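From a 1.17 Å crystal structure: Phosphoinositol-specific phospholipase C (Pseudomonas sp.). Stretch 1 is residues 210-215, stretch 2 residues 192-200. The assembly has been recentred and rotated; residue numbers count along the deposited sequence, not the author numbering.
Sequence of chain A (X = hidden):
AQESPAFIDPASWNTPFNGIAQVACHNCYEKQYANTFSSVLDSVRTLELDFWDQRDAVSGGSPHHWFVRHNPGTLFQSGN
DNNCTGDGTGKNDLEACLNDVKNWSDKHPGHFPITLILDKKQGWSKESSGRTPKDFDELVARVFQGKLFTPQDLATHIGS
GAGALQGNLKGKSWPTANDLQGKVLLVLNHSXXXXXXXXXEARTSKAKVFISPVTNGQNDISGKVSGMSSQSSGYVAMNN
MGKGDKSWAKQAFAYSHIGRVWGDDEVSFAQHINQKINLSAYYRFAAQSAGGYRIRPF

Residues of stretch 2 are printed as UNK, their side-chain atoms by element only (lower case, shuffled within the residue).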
# COMPACT_ATOMS: atom_id res chain seq x y z
N PHE A 210 6.77 -2.68 -0.38
CA PHE A 210 6.96 -2.20 1.00
C PHE A 210 6.16 -3.07 1.97
O PHE A 210 4.95 -3.21 1.82
CB PHE A 210 6.42 -0.77 1.14
CG PHE A 210 7.26 0.27 0.46
CD1 PHE A 210 7.09 0.58 -0.89
CD2 PHE A 210 8.22 0.97 1.16
CE1 PHE A 210 7.85 1.56 -1.49
CE2 PHE A 210 9.01 1.92 0.56
CZ PHE A 210 8.82 2.21 -0.78
N ILE A 211 6.77 -3.54 3.06
CA ILE A 211 6.01 -4.21 4.09
C ILE A 211 5.45 -3.19 5.09
O ILE A 211 6.11 -2.22 5.44
CB ILE A 211 6.81 -5.30 4.80
CG1 ILE A 211 8.08 -4.80 5.50
CG2 ILE A 211 7.14 -6.43 3.83
CD1 ILE A 211 8.66 -5.80 6.48
N SER A 212 4.20 -3.41 5.52
CA SER A 212 3.57 -2.49 6.45
C SER A 212 2.91 -3.28 7.58
O SER A 212 1.77 -3.74 7.42
CB SER A 212 2.56 -1.62 5.74
OG SER A 212 2.00 -0.70 6.65
N PRO A 213 3.64 -3.51 8.67
CA PRO A 213 3.11 -4.41 9.71
C PRO A 213 1.97 -3.82 10.50
O PRO A 213 1.87 -2.60 10.69
CB PRO A 213 4.33 -4.65 10.60
CG PRO A 213 5.18 -3.45 10.40
CD PRO A 213 5.01 -3.08 8.95
N VAL A 214 1.16 -4.73 11.03
CA VAL A 214 0.16 -4.41 12.03
C VAL A 214 0.89 -3.80 13.23
O VAL A 214 1.87 -4.35 13.74
CB VAL A 214 -0.60 -5.68 12.48
CG1 VAL A 214 -1.57 -5.36 13.61
CG2 VAL A 214 -1.34 -6.32 11.30
N THR A 215 0.39 -2.63 13.67
CA THR A 215 1.09 -1.77 14.64
C THR A 215 0.23 -1.47 15.84
O THR A 215 -0.84 -0.90 15.67
CB THR A 215 1.50 -0.50 13.89
OG1 THR A 215 2.39 -0.83 12.81
CG2 THR A 215 2.18 0.54 14.78
N UNK A 192 -1.13 -11.34 9.91
CA UNK A 192 0.03 -11.85 10.68
C UNK A 192 1.31 -11.22 10.17
O UNK A 192 1.71 -11.45 9.01
o UNK A 192 0.03 -16.16 10.45
c UNK A 192 -1.06 -14.12 11.00
o UNK A 192 -2.11 -16.14 10.36
c UNK A 192 -1.04 -15.57 10.55
c UNK A 192 0.14 -13.36 10.53
N UNK A 193 1.98 -10.48 11.05
CA UNK A 193 3.25 -9.89 10.64
C UNK A 193 4.28 -10.93 10.23
O UNK A 193 5.21 -10.60 9.48
o UNK A 193 2.24 -7.33 11.14
n UNK A 193 3.20 -7.15 13.16
c UNK A 193 3.00 -7.76 12.01
c UNK A 193 3.80 -9.02 11.77
N UNK A 194 4.15 -12.17 10.70
CA UNK A 194 5.04 -13.24 10.26
C UNK A 194 5.11 -13.34 8.73
O UNK A 194 6.18 -13.62 8.20
c UNK A 194 3.76 -14.12 13.25
n UNK A 194 3.93 -14.44 14.54
c UNK A 194 4.55 -14.58 10.84
c UNK A 194 4.76 -14.78 12.31
o UNK A 194 2.86 -13.30 12.86
N UNK A 195 3.99 -13.14 8.03
CA UNK A 195 4.02 -13.25 6.58
C UNK A 195 4.82 -12.13 5.93
O UNK A 195 5.44 -12.33 4.88
c UNK A 195 1.88 -15.44 7.23
c UNK A 195 2.61 -13.33 5.98
n UNK A 195 1.08 -17.56 8.31
c UNK A 195 1.14 -16.77 7.07
c UNK A 195 2.00 -14.72 5.92
N UNK A 196 4.81 -10.95 6.54
CA UNK A 196 5.63 -9.84 6.08
C UNK A 196 7.11 -10.13 6.36
O UNK A 196 7.97 -9.81 5.54
c UNK A 196 3.61 -6.65 6.98
c UNK A 196 3.97 -7.84 6.14
c UNK A 196 2.79 -8.69 5.85
c UNK A 196 5.20 -8.53 6.74
N UNK A 197 7.40 -10.71 7.53
CA UNK A 197 8.77 -11.05 7.87
C UNK A 197 9.34 -12.09 6.89
O UNK A 197 10.49 -11.98 6.47
o UNK A 197 10.18 -11.63 9.74
c UNK A 197 8.83 -11.54 9.30
N UNK A 198 8.50 -13.03 6.51
CA UNK A 198 8.90 -14.06 5.55
C UNK A 198 9.21 -13.42 4.19
O UNK A 198 10.19 -13.78 3.53
c UNK A 198 7.66 -15.98 6.64
c UNK A 198 6.29 -16.62 6.78
c UNK A 198 7.80 -15.09 5.41
n UNK A 198 6.02 -17.17 7.92
o UNK A 198 5.50 -16.65 5.85
N UNK A 199 8.36 -12.49 3.76
CA UNK A 199 8.58 -11.78 2.50
C UNK A 199 9.91 -11.02 2.53
O UNK A 199 10.74 -11.14 1.62
c UNK A 199 7.40 -10.87 2.21
c UNK A 199 8.21 -8.37 -1.19
c UNK A 199 7.64 -9.97 1.02
c UNK A 199 8.44 -7.88 0.10
c UNK A 199 7.68 -9.63 -1.37
c UNK A 199 8.16 -8.71 1.19
c UNK A 199 7.39 -10.42 -0.28
o UNK A 199 8.53 -7.56 -2.23
N UNK A 200 10.15 -10.25 3.59
CA UNK A 200 11.36 -9.46 3.68
C UNK A 200 12.61 -10.32 3.78
O UNK A 200 13.65 -9.98 3.22
c UNK A 200 11.28 -8.47 4.84

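Position 192 carries three carbons, the third bearing two oxygens: a carboxylate on a two-carbon stem, with CA-to-CB pointing away from stretch 1 and no contact to it. This is Glu 192.

Position 193 has two carbons, the second holding one oxygen and one nitrogen, a short amide. Its oxygen lies 2.8 Å from Val 214 N and its nitrogen 3.2 Å from Val 214 O. The pairing of oxygen with NH and nitrogen with carbonyl fits an amide, and the two-carbon count makes it Asn 193, with OD1 accepting at an N-H...acceptor angle of 140° and ND2 donating almost linearly at 174°.

Position 194 shows three carbons, the third with one oxygen and one nitrogen, exposed and out of reach of stretch 1. The longer amide is Gln 194.

At position 195 four carbons run in a row to a nitrogen, also missing stretch 1, which identifies Lys 195. Its NZ turns back to Glu 192 OE1 at 2.8 Å, a salt bridge within the stretch.

Position 196 has four carbons forked at the second; the forking carbon is 4.0 Å from Ile 211 CB, and one terminal carbon is 3.5 Å from Ser 212 O and 3.6 Å from Pro 213 CA. A fork there, rather than at CB, means Leu 196.

Position 197 has one carbon and one oxygen, and its CA-to-CB bond points away from stretch 1; hence Ser 197, whose OG is hydrogen-bonded elsewhere in the structure.

Position 198 repeats the pattern of three carbons ending in one oxygen and one nitrogen, exposed and out of reach. It is Gln 198.

Position 199 has one carbon followed by a six-carbon ring bearing an oxygen. Ile 211 CG2 meets a ring carbon at 3.6 Å, obliquely to the ring. It is Tyr 199, and that carbon is CD2.

Position 200 has a single carbon, CB, 4.1 Å from Ile 211 CD1, making it Ala 200.

Backbone bonds such as Ser 197 N to Asn 193 O (2.9 Å) and Ala 200 N to Leu 196 O (3.0 Å) mark the helical repeat that brings positions 193, 196 and 200 to one side, with 199 beside them. Ile 211, the residue of stretch 1 most covered by the helix, packs against Leu 196, Tyr 199 and Ala 200. Toward Val 214, Asn 193 uses both ends of its amide to hold one residue's backbone NH and carbonyl. Together the two stretches bury 355 Å².

Stretch 2 192-200: ENQKLSQYA
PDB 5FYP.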